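PDB 5CER: Bd0816, which probably acts as a serine-type D-Ala-D-Ala carboxypeptidase of the peptidase S13 family, removing the terminal D-alanine from cell-wall peptides. Local coordinates for residues R160-V166 and L388-Q394; V297-D303 and E381-I387; I88-R93 and M168-I174. The protein carries 2 engineered substitutions. All blocks are in the same frame, centred on the assembly; numbering follows the deposited sequence.

Contacts 1 and 2 share the run 381-394, between helix 356-375 and the final strand 399-400. Their centres are about 17 Å apart. Contact 2 fixes the first half of this run beside edge strand 296-297 of the six-stranded antiparallel sheet. Contact 1 fixes the second half against the end of helix 151-163. The C-terminal tail thus ties the part built on that sheet to the part built on the mixed sheet. Contact 3 lies about 16 Å from contact 1, between centres, and touches it through Met168. Along the chain contacts 1 and 3 alternate, and contact 2 is nested inside contact 1. Contact 3 closes before contact 2 opens; their nearest atoms are about 15 Å apart.

Contact 1 of 3, residues R160-V166 and L388-Q394; sequences RATKAKV and LALPFDQ
Arg160 bends at chi3 (80°), while Leu390 has CG anti to its carbonyl carbon (chi1 -63°); together these torsions set a Leu390 methyl over the guanidinium. Leu390 CD2 lies above one face, toward the rim, 3.4 Å from Arg160 NH2. Leu388 CD1 comes instead to the guanidinium edge, 3.8 Å from Arg160 NE. A water in the guanidinium plane accepts from Arg160 NH2 at 2.6 Å and donates to Ala389 O at 2.9 Å, bridging the two segments. The second Leu388 methyl, CD2, touches both Arg160 O and Lys163 CD. Leu390 CD1 packs on Ala164 CB at 3.5 Å. Helix 151-163 ends here in a Schellman motif: Val166 N bonds to Ala161 O and Lys165 N to Thr162 O, with Lys165, at positive phi, as the C-prime residue. Past this turn, Val166 CG1 meets Phe392 CE1 obliquely at 3.9 Å. Ala161 CB comes to the edge of the same ring, 4.0 Å from Phe392 CE1, and the Phe86 ring, from helix 81-93, stacks with that of Phe392. At the far end, Gln394 NE2 gives Lys165 O a weak, bent hydrogen bond (2.8 Å, 122°). Asp393 OD2 forms a salt bridge with Arg52.

Contact 2 of 3, residues V297-D303 and E381-I387; sequences VANKDSD and EIQYTEI
Two irregular loops pass each other here, nearest at Asp301 and Glu386, whose CA atoms are 5.6 Å apart. Tyr384 is the main side chain between them. Its CG stands anti to the backbone N (chi1 176°), which carries the ring across to the other loop. Val297 CG2 sits almost over the ring centre, 3.6 Å from Tyr384 CE2, in a CH-pi contact. Lys300 CB lies at the ring edge. Tyr384 OH donates to the syn lone pair of Asp301 OD1 at 2.6 Å. Tyr384 OH also receives a nearly straight bond from Ile387 N (3.0 Å, 173°), within its own segment, and a further hydrogen bond joins it to Lys208. The Asp301 carboxylate stands close to perpendicular to the ring. Its OD2 takes the N-H of Val297 and a salt bridge from Lys208, so both oxygens are held. Glu386 extends alongside Lys300 O to Ser302. Glu386 OE2 accepts from Ser302 N at 2.8 Å, from above the carboxylate plane, and takes a weak bond from Ser302 OG. Glu386 OE2 lies 4.4 Å from Asp301 OD1; Lys208, which pairs with Asp301 OD2, may offset this closeness of like charges. At the other end, Lys300 NZ crosses to Glu381 OE2 in a salt bridge of 3.1 Å. Residues 297-303 lead away from edge strand 296-297 toward strand 317-324. The C-terminal tail packs on this loop, and Ile382 bonds to the backbone of Gly315. Strand 317-324 carries the Lys-Thr-Gly sequence characteristic of the penicillin-recognising serine enzyme fold.

Contact 3 of 3, residues I88-R93 and M168-I174; sequences ISELNR and MLEKPTI
Asn92 ND2 donates to Thr173 O at 2.9 Å, with the acceptor in the amide plane, and makes a second, weak hydrogen bond to Val96 O. At the other half of the amide, Asn92 OD1 accepts from Thr173 N at 2.9 Å, the donor tilted a little from the carbonyl plane. One side chain thus satisfies both backbone groups of Thr173, and the paired bonds fix the rotation of the amide. Pro172 CB packs against the Asn92 amide. One turn earlier on the helix, Ser89 has OG anti to its backbone N (chi1 172°), a position that turns the hydroxyl to the loop. There Ser89 OG accepts a nearly straight bond from Leu169 N (3.0 Å, 169°). Leu169 then lays CD1 against the helix, with Leu169 CD1 3.5 Å from Asn92 CB and beside Arg93 CG. On the other flank, Ile88 CD1 meets Ile174 CG2 at 3.6 Å, the two side chains set obliquely. Ile174 CD1 also touches Leu91 CD1, and Phe145 of helix 130-145 touches both Ile88 and Ile174. Arg93 pairs with Glu90 in a salt bridge within the helix; Glu90 OE1 also accepts from Leu398 N. Helix 81-93 is the connecting helix of a beta-alpha-beta crossover between the parallel strands 67-72 and 98-104. The loop 168-174 runs past its C-terminal turns into strand 175-181, which joins the mixed sheet as its edge strand, parallel to 98-104.

Contact 1 of 3, residues R160-V166 and L388-Q394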
loop_
_atom_site.group_PDB
_atom_site.type_symbol
_atom_site.label_atom_id
_atom_site.label_comp_id
_atom_site.label_asym_id
_atom_site.label_seq_id
_atom_site.Cartn_x
_atom_site.Cartn_y
_atom_site.Cartn_z
ATOM N N ARG A 160 -12.219 -15.416 2.818
ATOM C CA ARG A 160 -11.097 -15.311 1.862
ATOM C C ARG A 160 -10.377 -16.633 1.555
ATOM O O ARG A 160 -10.150 -16.971 0.399
ATOM C CB ARG A 160 -10.059 -14.305 2.371
ATOM C CG ARG A 160 -10.411 -12.863 2.100
ATOM C CD ARG A 160 -9.637 -11.907 2.993
ATOM N NE ARG A 160 -8.288 -11.732 2.450
ATOM C CZ ARG A 160 -7.174 -11.512 3.151
ATOM N NH1 ARG A 160 -7.187 -11.395 4.486
ATOM N NH2 ARG A 160 -6.024 -11.401 2.489
ATOM N N ALA A 161 -10.039 -17.384 2.591
ATOM C CA ALA A 161 -9.452 -18.722 2.413
ATOM C C ALA A 161 -10.311 -19.609 1.536
ATOM O O ALA A 161 -9.796 -20.339 0.658
ATOM C CB ALA A 161 -9.191 -19.377 3.761
ATOM N N THR A 162 -11.615 -19.581 1.805
ATOM C CA THR A 162 -12.597 -20.330 1.018
ATOM C C THR A 162 -12.630 -19.888 -0.430
ATOM O O THR A 162 -12.682 -20.738 -1.327
ATOM C CB THR A 162 -13.995 -20.276 1.673
ATOM O OG1 THR A 162 -13.923 -20.893 2.965
ATOM C CG2 THR A 162 -15.055 -21.033 0.849
ATOM N N LYS A 163 -12.583 -18.590 -0.698
ATOM C CA LYS A 163 -12.421 -18.162 -2.094
ATOM C C LYS A 163 -11.133 -18.693 -2.689
ATOM O O LYS A 163 -11.112 -19.065 -3.856
ATOM C CB LYS A 163 -12.424 -16.675 -2.285
ATOM C CG LYS A 163 -12.728 -16.238 -3.705
ATOM C CD LYS A 163 -12.434 -14.761 -3.963
ATOM C CE LYS A 163 -12.777 -14.358 -5.346
ATOM N NZ LYS A 163 -14.064 -13.632 -5.311
ATOM N N ALA A 164 -10.067 -18.688 -1.900
ATOM C CA ALA A 164 -8.778 -19.244 -2.341
ATOM C C ALA A 164 -8.686 -20.799 -2.319
ATOM O O ALA A 164 -7.597 -21.352 -2.516
ATOM C CB ALA A 164 -7.671 -18.658 -1.508
ATOM N N LYS A 165 -9.816 -21.489 -2.087
ATOM C CA LYS A 165 -9.864 -22.942 -2.039
ATOM C C LYS A 165 -8.912 -23.518 -0.947
ATOM O O LYS A 165 -8.375 -24.608 -1.114
ATOM C CB LYS A 165 -9.546 -23.547 -3.421
ATOM C CG LYS A 165 -10.550 -23.184 -4.514
ATOM C CD LYS A 165 -10.113 -23.532 -5.942
ATOM C CE LYS A 165 -11.266 -23.567 -6.965
ATOM N NZ LYS A 165 -12.686 -23.616 -6.483
ATOM N N VAL A 166 -8.757 -22.807 0.174
ATOM C CA VAL A 166 -8.020 -23.310 1.348
ATOM C C VAL A 166 -9.005 -23.591 2.454
ATOM O O VAL A 166 -9.849 -22.779 2.764
ATOM C CB VAL A 166 -6.977 -22.312 1.881
ATOM C CG1 VAL A 166 -6.308 -22.863 3.135
ATOM C CG2 VAL A 166 -5.945 -21.974 0.818
ATOM N N LEU A 388 -5.441 -12.967 -4.963
ATOM C CA LEU A 388 -5.908 -12.843 -3.610
ATOM C C LEU A 388 -4.676 -13.258 -2.774
ATOM O O LEU A 388 -4.311 -14.420 -2.739
ATOM C CB LEU A 388 -7.128 -13.717 -3.379
ATOM C CG LEU A 388 -7.695 -13.739 -1.922
ATOM C CD1 LEU A 388 -7.826 -12.359 -1.269
ATOM C CD2 LEU A 388 -9.020 -14.511 -1.828
ATOM N N ALA A 389 -4.023 -12.270 -2.158
ATOM C CA ALA A 389 -2.714 -12.461 -1.572
ATOM C C ALA A 389 -2.738 -12.834 -0.063
ATOM O O ALA A 389 -2.494 -12.032 0.832
ATOM C CB ALA A 389 -1.866 -11.236 -1.815
ATOM N N LEU A 390 -3.021 -14.097 0.189
ATOM C CA LEU A 390 -3.019 -14.647 1.555
ATOM C C LEU A 390 -1.622 -15.126 1.938
ATOM O O LEU A 390 -0.855 -15.516 1.071
ATOM C CB LEU A 390 -4.014 -15.793 1.660
ATOM C CG LEU A 390 -5.474 -15.379 1.413
ATOM C CD1 LEU A 390 -6.399 -16.513 0.938
ATOM C CD2 LEU A 390 -5.962 -14.823 2.738
ATOM N N PRO A 391 -1.324 -15.138 3.230
ATOM C CA PRO A 391 -0.046 -15.620 3.677
ATOM C C PRO A 391 0.088 -17.138 3.712
ATOM O O PRO A 391 1.140 -17.647 4.127
ATOM C CB PRO A 391 0.079 -15.022 5.071
ATOM C CG PRO A 391 -1.318 -14.911 5.553
ATOM C CD PRO A 391 -2.162 -14.676 4.352
ATOM N N PHE A 392 -0.948 -17.866 3.277
ATOM C CA PHE A 392 -0.913 -19.350 3.168
ATOM C C PHE A 392 -1.700 -19.721 1.929
ATOM O O PHE A 392 -2.509 -18.916 1.473
ATOM C CB PHE A 392 -1.530 -20.014 4.436
ATOM C CG PHE A 392 -2.882 -19.476 4.822
ATOM C CD1 PHE A 392 -4.024 -19.926 4.206
ATOM C CD2 PHE A 392 -3.005 -18.476 5.774
ATOM C CE1 PHE A 392 -5.276 -19.404 4.520
ATOM C CE2 PHE A 392 -4.261 -17.955 6.115
ATOM C CZ PHE A 392 -5.396 -18.437 5.479
ATOM N N ASP A 393 -1.465 -20.910 1.406
ATOM C CA ASP A 393 -2.199 -21.421 0.268
ATOM C C ASP A 393 -2.411 -22.942 0.427
ATOM O O ASP A 393 -2.270 -23.472 1.534
ATOM C CB ASP A 393 -1.463 -21.061 -1.023
ATOM C CG ASP A 393 -0.155 -21.843 -1.204
ATOM O OD1 ASP A 393 0.206 -22.687 -0.304
ATOM O OD2 ASP A 393 0.542 -21.577 -2.220
ATOM N N GLN A 394 -2.735 -23.643 -0.655
ATOM C CA GLN A 394 -3.076 -25.094 -0.576
ATOM C C GLN A 394 -1.908 -26.026 -0.233
ATOM O O GLN A 394 -2.151 -27.150 0.107
ATOM C CB GLN A 394 -3.777 -25.566 -1.861
ATOM C CG GLN A 394 -5.097 -24.823 -2.113
ATOM C CD GLN A 394 -5.853 -25.294 -3.341
ATOM O OE1 GLN A 394 -5.417 -25.092 -4.472
ATOM N NE2 GLN A 394 -6.983 -25.954 -3.126
HETATM O O HOH W 1 -3.588 -11.616 3.502
#

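Contact 2 of 3, residues V297-D303 and E381-I387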
loop_
_atom_site.group_PDB
_atom_site.type_symbol
_atom_site.label_atom_id
_atom_site.label_comp_id
_atom_site.label_asym_id
_atom_site.label_seq_id
_atom_site.Cartn_x
_atom_site.Cartn_y
_atom_site.Cartn_z
ATOM N N VAL A 297 -1.642 -3.901 -9.741
ATOM C CA VAL A 297 -2.187 -3.535 -11.024
ATOM C C VAL A 297 -3.254 -2.491 -10.819
ATOM O O VAL A 297 -4.191 -2.722 -10.058
ATOM C CB VAL A 297 -2.830 -4.747 -11.727
ATOM C CG1 VAL A 297 -3.404 -4.346 -13.068
ATOM C CG2 VAL A 297 -1.778 -5.843 -11.911
ATOM N N ALA A 298 -3.117 -1.357 -11.507
ATOM C CA ALA A 298 -4.042 -0.242 -11.374
ATOM C C ALA A 298 -5.472 -0.697 -11.535
ATOM O O ALA A 298 -5.817 -1.345 -12.510
ATOM C CB ALA A 298 -3.731 0.855 -12.364
ATOM N N ASN A 299 -6.302 -0.317 -10.568
ATOM C CA ASN A 299 -7.720 -0.604 -10.562
ATOM C C ASN A 299 -8.060 -2.061 -10.276
ATOM O O ASN A 299 -8.977 -2.309 -9.493
ATOM C CB ASN A 299 -8.419 -0.101 -11.832
ATOM C CG ASN A 299 -9.910 -0.240 -11.783
ATOM O OD1 ASN A 299 -10.492 -0.915 -12.628
ATOM N ND2 ASN A 299 -10.548 0.379 -10.808
ATOM N N LYS A 300 -7.355 -3.001 -10.883
ATOM C CA LYS A 300 -7.693 -4.411 -10.721
ATOM C C LYS A 300 -7.342 -5.035 -9.375
ATOM O O LYS A 300 -8.061 -5.935 -8.925
ATOM C CB LYS A 300 -7.114 -5.232 -11.875
ATOM C CG LYS A 300 -7.844 -4.992 -13.203
ATOM C CD LYS A 300 -7.147 -5.754 -14.318
ATOM C CE LYS A 300 -7.488 -5.256 -15.704
ATOM N NZ LYS A 300 -8.825 -5.769 -16.090
ATOM N N ASP A 301 -6.308 -4.543 -8.698
ATOM C CA ASP A 301 -6.039 -4.989 -7.316
ATOM C C ASP A 301 -6.741 -4.081 -6.304
ATOM O O ASP A 301 -6.219 -3.018 -5.937
ATOM C CB ASP A 301 -4.546 -5.051 -7.052
ATOM C CG ASP A 301 -3.888 -6.215 -7.730
ATOM O OD1 ASP A 301 -4.465 -7.326 -7.659
ATOM O OD2 ASP A 301 -2.826 -6.004 -8.399
ATOM N N SER A 302 -7.948 -4.480 -5.911
ATOM C CA SER A 302 -8.800 -3.698 -5.009
ATOM C C SER A 302 -8.193 -3.454 -3.704
ATOM O O SER A 302 -8.476 -2.442 -3.087
ATOM C CB SER A 302 -10.115 -4.410 -4.672
ATOM O OG SER A 302 -10.748 -4.944 -5.811
ATOM N N ASP A 303 -7.445 -4.415 -3.212
ATOM C CA ASP A 303 -6.854 -4.273 -1.899
ATOM C C ASP A 303 -5.409 -3.823 -2.122
ATOM O O ASP A 303 -4.456 -4.566 -1.887
ATOM C CB ASP A 303 -6.943 -5.615 -1.136
ATOM C CG ASP A 303 -6.613 -5.501 0.364
ATOM O OD1 ASP A 303 -6.219 -4.425 0.834
ATOM O OD2 ASP A 303 -6.748 -6.533 1.052
ATOM N N GLU A 381 -5.065 -2.722 -22.328
ATOM C CA GLU A 381 -5.386 -3.358 -21.066
ATOM C C GLU A 381 -4.550 -4.623 -20.869
ATOM O O GLU A 381 -4.353 -5.390 -21.805
ATOM C CB GLU A 381 -6.885 -3.670 -21.013
ATOM C CG GLU A 381 -7.339 -4.366 -19.745
ATOM C CD GLU A 381 -8.841 -4.537 -19.668
ATOM O OE1 GLU A 381 -9.559 -3.625 -20.111
ATOM O OE2 GLU A 381 -9.305 -5.585 -19.148
ATOM N N ILE A 382 -4.091 -4.827 -19.642
ATOM C CA ILE A 382 -3.191 -5.930 -19.296
ATOM C C ILE A 382 -4.006 -7.283 -19.036
ATOM O O ILE A 382 -5.091 -7.264 -18.429
ATOM C CB ILE A 382 -2.205 -5.488 -18.108
ATOM C CG1 ILE A 382 -0.917 -4.618 -18.622
ATOM C CG2 ILE A 382 -1.777 -6.704 -17.309
ATOM C CD1 ILE A 382 0.112 -5.323 -19.526
ATOM N N GLN A 383 -3.499 -8.431 -19.523
ATOM C CA GLN A 383 -4.025 -9.772 -19.166
ATOM C C GLN A 383 -3.757 -10.084 -17.687
ATOM O O GLN A 383 -2.630 -10.430 -17.334
ATOM C CB GLN A 383 -3.347 -10.877 -19.991
ATOM C CG GLN A 383 -3.937 -11.199 -21.373
ATOM C CD GLN A 383 -4.720 -12.530 -21.461
ATOM O OE1 GLN A 383 -4.786 -13.363 -20.527
ATOM N NE2 GLN A 383 -5.357 -12.710 -22.614
ATOM N N TYR A 384 -4.747 -9.927 -16.812
ATOM C CA TYR A 384 -4.517 -10.084 -15.369
ATOM C C TYR A 384 -5.787 -10.382 -14.615
ATOM O O TYR A 384 -6.832 -9.779 -14.866
ATOM C CB TYR A 384 -3.858 -8.813 -14.748
ATOM C CG TYR A 384 -3.667 -8.874 -13.233
ATOM C CD1 TYR A 384 -2.649 -9.662 -12.671
ATOM C CD2 TYR A 384 -4.500 -8.135 -12.366
ATOM C CE1 TYR A 384 -2.471 -9.724 -11.294
ATOM C CE2 TYR A 384 -4.330 -8.181 -10.973
ATOM C CZ TYR A 384 -3.323 -8.982 -10.432
ATOM O OH TYR A 384 -3.173 -9.061 -9.081
ATOM N N THR A 385 -5.666 -11.311 -13.677
ATOM C CA THR A 385 -6.719 -11.621 -12.723
ATOM C C THR A 385 -6.232 -11.384 -11.295
ATOM O O THR A 385 -5.150 -11.822 -10.945
ATOM C CB THR A 385 -7.059 -13.133 -12.809
ATOM O OG1 THR A 385 -7.103 -13.641 -14.161
ATOM C CG2 THR A 385 -8.336 -13.455 -12.067
ATOM N N GLU A 386 -7.058 -10.691 -10.513
ATOM C CA GLU A 386 -6.694 -10.220 -9.221
ATOM C C GLU A 386 -6.171 -11.384 -8.403
ATOM O O GLU A 386 -6.871 -12.353 -8.212
ATOM C CB GLU A 386 -7.891 -9.539 -8.553
ATOM C CG GLU A 386 -7.647 -9.082 -7.117
ATOM C CD GLU A 386 -8.727 -8.165 -6.584
ATOM O OE1 GLU A 386 -9.894 -8.291 -6.984
ATOM O OE2 GLU A 386 -8.404 -7.256 -5.803
ATOM N N ILE A 387 -4.934 -11.265 -7.937
ATOM C CA ILE A 387 -4.353 -12.224 -6.990
ATOM C C ILE A 387 -4.922 -11.935 -5.604
ATOM O O ILE A 387 -4.908 -10.813 -5.145
ATOM C CB ILE A 387 -2.812 -12.106 -6.955
ATOM C CG1 ILE A 387 -2.211 -12.517 -8.303
ATOM C CG2 ILE A 387 -2.224 -12.928 -5.815
ATOM C CD1 ILE A 387 -0.841 -11.921 -8.585
HETATM O O HOH W 2 -3.805 -8.401 -5.331
HETATM O O HOH W 3 -5.822 -6.904 -4.268
#

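Contact 3 of 3, residues I88-R93 and M168-I174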
loop_
_atom_site.group_PDB
_atom_site.type_symbol
_atom_site.label_atom_id
_atom_site.label_comp_id
_atom_site.label_asym_id
_atom_site.label_seq_id
_atom_site.Cartn_x
_atom_site.Cartn_y
_atom_site.Cartn_z
ATOM N N ILE A 88 -3.815 -22.423 14.017
ATOM C CA ILE A 88 -4.746 -22.910 15.044
ATOM C C ILE A 88 -5.742 -23.893 14.446
ATOM O O ILE A 88 -5.969 -24.956 15.036
ATOM C CB ILE A 88 -5.441 -21.740 15.769
ATOM C CG1 ILE A 88 -4.379 -20.989 16.599
ATOM C CG2 ILE A 88 -6.584 -22.225 16.665
ATOM C CD1 ILE A 88 -4.862 -19.786 17.393
ATOM N N SER A 89 -6.328 -23.546 13.306
ATOM C CA SER A 89 -7.167 -24.477 12.548
ATOM C C SER A 89 -6.433 -25.795 12.297
ATOM O O SER A 89 -6.942 -26.874 12.605
ATOM C CB SER A 89 -7.611 -23.851 11.202
ATOM O OG SER A 89 -8.278 -24.792 10.379
ATOM N N GLU A 90 -5.213 -25.677 11.786
ATOM C CA GLU A 90 -4.369 -26.819 11.478
ATOM C C GLU A 90 -4.050 -27.695 12.675
ATOM O O GLU A 90 -4.035 -28.930 12.566
ATOM C CB GLU A 90 -3.069 -26.372 10.827
ATOM C CG GLU A 90 -3.233 -25.941 9.379
ATOM C CD GLU A 90 -3.752 -27.088 8.530
ATOM O OE1 GLU A 90 -2.962 -28.017 8.244
ATOM O OE2 GLU A 90 -4.953 -27.049 8.148
ATOM N N LEU A 91 -3.775 -27.073 13.815
ATOM C CA LEU A 91 -3.487 -27.819 15.037
ATOM C C LEU A 91 -4.705 -28.672 15.450
ATOM O O LEU A 91 -4.556 -29.850 15.839
ATOM C CB LEU A 91 -3.022 -26.888 16.166
ATOM C CG LEU A 91 -1.585 -26.405 15.993
ATOM C CD1 LEU A 91 -1.274 -25.249 16.945
ATOM C CD2 LEU A 91 -0.574 -27.524 16.185
ATOM N N ASN A 92 -5.874 -28.072 15.342
ATOM C CA ASN A 92 -7.146 -28.743 15.683
ATOM C C ASN A 92 -7.441 -29.921 14.723
ATOM O O ASN A 92 -7.936 -30.945 15.148
ATOM C CB ASN A 92 -8.322 -27.733 15.692
ATOM C CG ASN A 92 -8.325 -26.787 16.902
ATOM O OD1 ASN A 92 -9.284 -26.030 17.190
ATOM N ND2 ASN A 92 -7.235 -26.805 17.609
ATOM N N ARG A 93 -7.126 -29.747 13.436
ATOM C CA ARG A 93 -7.210 -30.849 12.482
ATOM C C ARG A 93 -6.363 -32.030 12.918
ATOM O O ARG A 93 -6.784 -33.175 12.729
ATOM C CB ARG A 93 -6.837 -30.400 11.069
ATOM C CG ARG A 93 -7.867 -29.487 10.416
ATOM C CD ARG A 93 -7.411 -29.096 9.034
ATOM N NE ARG A 93 -7.097 -30.318 8.288
ATOM C CZ ARG A 93 -5.955 -30.641 7.682
ATOM N NH1 ARG A 93 -4.952 -29.842 7.650
ATOM N NH2 ARG A 93 -5.883 -31.808 7.045
ATOM N N MET A 168 -10.267 -24.119 6.185
ATOM C CA MET A 168 -10.099 -23.788 7.600
ATOM C C MET A 168 -11.346 -24.212 8.348
ATOM O O MET A 168 -12.445 -24.196 7.816
ATOM C CB MET A 168 -9.913 -22.297 7.800
ATOM C CG MET A 168 -8.674 -21.725 7.130
ATOM S SD MET A 168 -8.584 -19.920 7.311
ATOM C CE MET A 168 -8.286 -19.730 9.064
ATOM N N LEU A 169 -11.167 -24.624 9.605
ATOM C CA LEU A 169 -12.310 -25.003 10.448
ATOM C C LEU A 169 -13.157 -23.775 10.755
ATOM O O LEU A 169 -12.649 -22.683 10.815
ATOM C CB LEU A 169 -11.813 -25.650 11.737
ATOM C CG LEU A 169 -11.107 -26.994 11.562
ATOM C CD1 LEU A 169 -10.328 -27.352 12.812
ATOM C CD2 LEU A 169 -12.118 -28.095 11.217
ATOM N N GLU A 170 -14.453 -23.975 10.921
ATOM C CA GLU A 170 -15.332 -22.880 11.343
ATOM C C GLU A 170 -14.926 -22.236 12.676
ATOM O O GLU A 170 -14.904 -21.015 12.790
ATOM C CB GLU A 170 -16.785 -23.325 11.474
ATOM C CG GLU A 170 -17.746 -22.165 11.261
ATOM C CD GLU A 170 -19.202 -22.564 11.360
ATOM O OE1 GLU A 170 -19.519 -23.777 11.199
ATOM O OE2 GLU A 170 -20.040 -21.651 11.598
ATOM N N LYS A 171 -14.578 -23.062 13.654
ATOM C CA LYS A 171 -14.579 -22.606 15.056
ATOM C C LYS A 171 -13.498 -23.287 15.922
ATOM O O LYS A 171 -13.793 -23.908 16.934
ATOM C CB LYS A 171 -16.035 -22.692 15.588
ATOM C CG LYS A 171 -16.309 -22.364 17.095
ATOM C CD LYS A 171 -16.648 -20.884 17.345
ATOM C CE LYS A 171 -17.246 -20.507 18.758
ATOM N NZ LYS A 171 -17.698 -21.610 19.680
ATOM N N PRO A 172 -12.228 -23.154 15.521
ATOM C CA PRO A 172 -11.153 -23.760 16.282
ATOM C C PRO A 172 -10.726 -22.924 17.456
ATOM O O PRO A 172 -11.017 -21.706 17.528
ATOM C CB PRO A 172 -10.015 -23.779 15.283
ATOM C CG PRO A 172 -10.198 -22.498 14.518
ATOM C CD PRO A 172 -11.696 -22.378 14.370
ATOM N N THR A 173 -10.096 -23.578 18.413
ATOM C CA THR A 173 -9.501 -22.911 19.587
ATOM C C THR A 173 -8.152 -23.516 19.903
ATOM O O THR A 173 -7.862 -24.623 19.474
ATOM C CB THR A 173 -10.402 -22.973 20.867
ATOM O OG1 THR A 173 -10.303 -24.272 21.401
ATOM C CG2 THR A 173 -11.873 -22.655 20.607
ATOM N N ILE A 174 -7.375 -22.771 20.686
ATOM C CA ILE A 174 -6.150 -23.244 21.280
ATOM C C ILE A 174 -6.033 -22.685 22.716
ATOM O O ILE A 174 -6.611 -21.644 23.034
ATOM C CB ILE A 174 -4.937 -22.834 20.414
ATOM C CG1 ILE A 174 -3.729 -23.737 20.696
ATOM C CG2 ILE A 174 -4.573 -21.376 20.621
ATOM C CD1 ILE A 174 -3.855 -25.113 20.099
#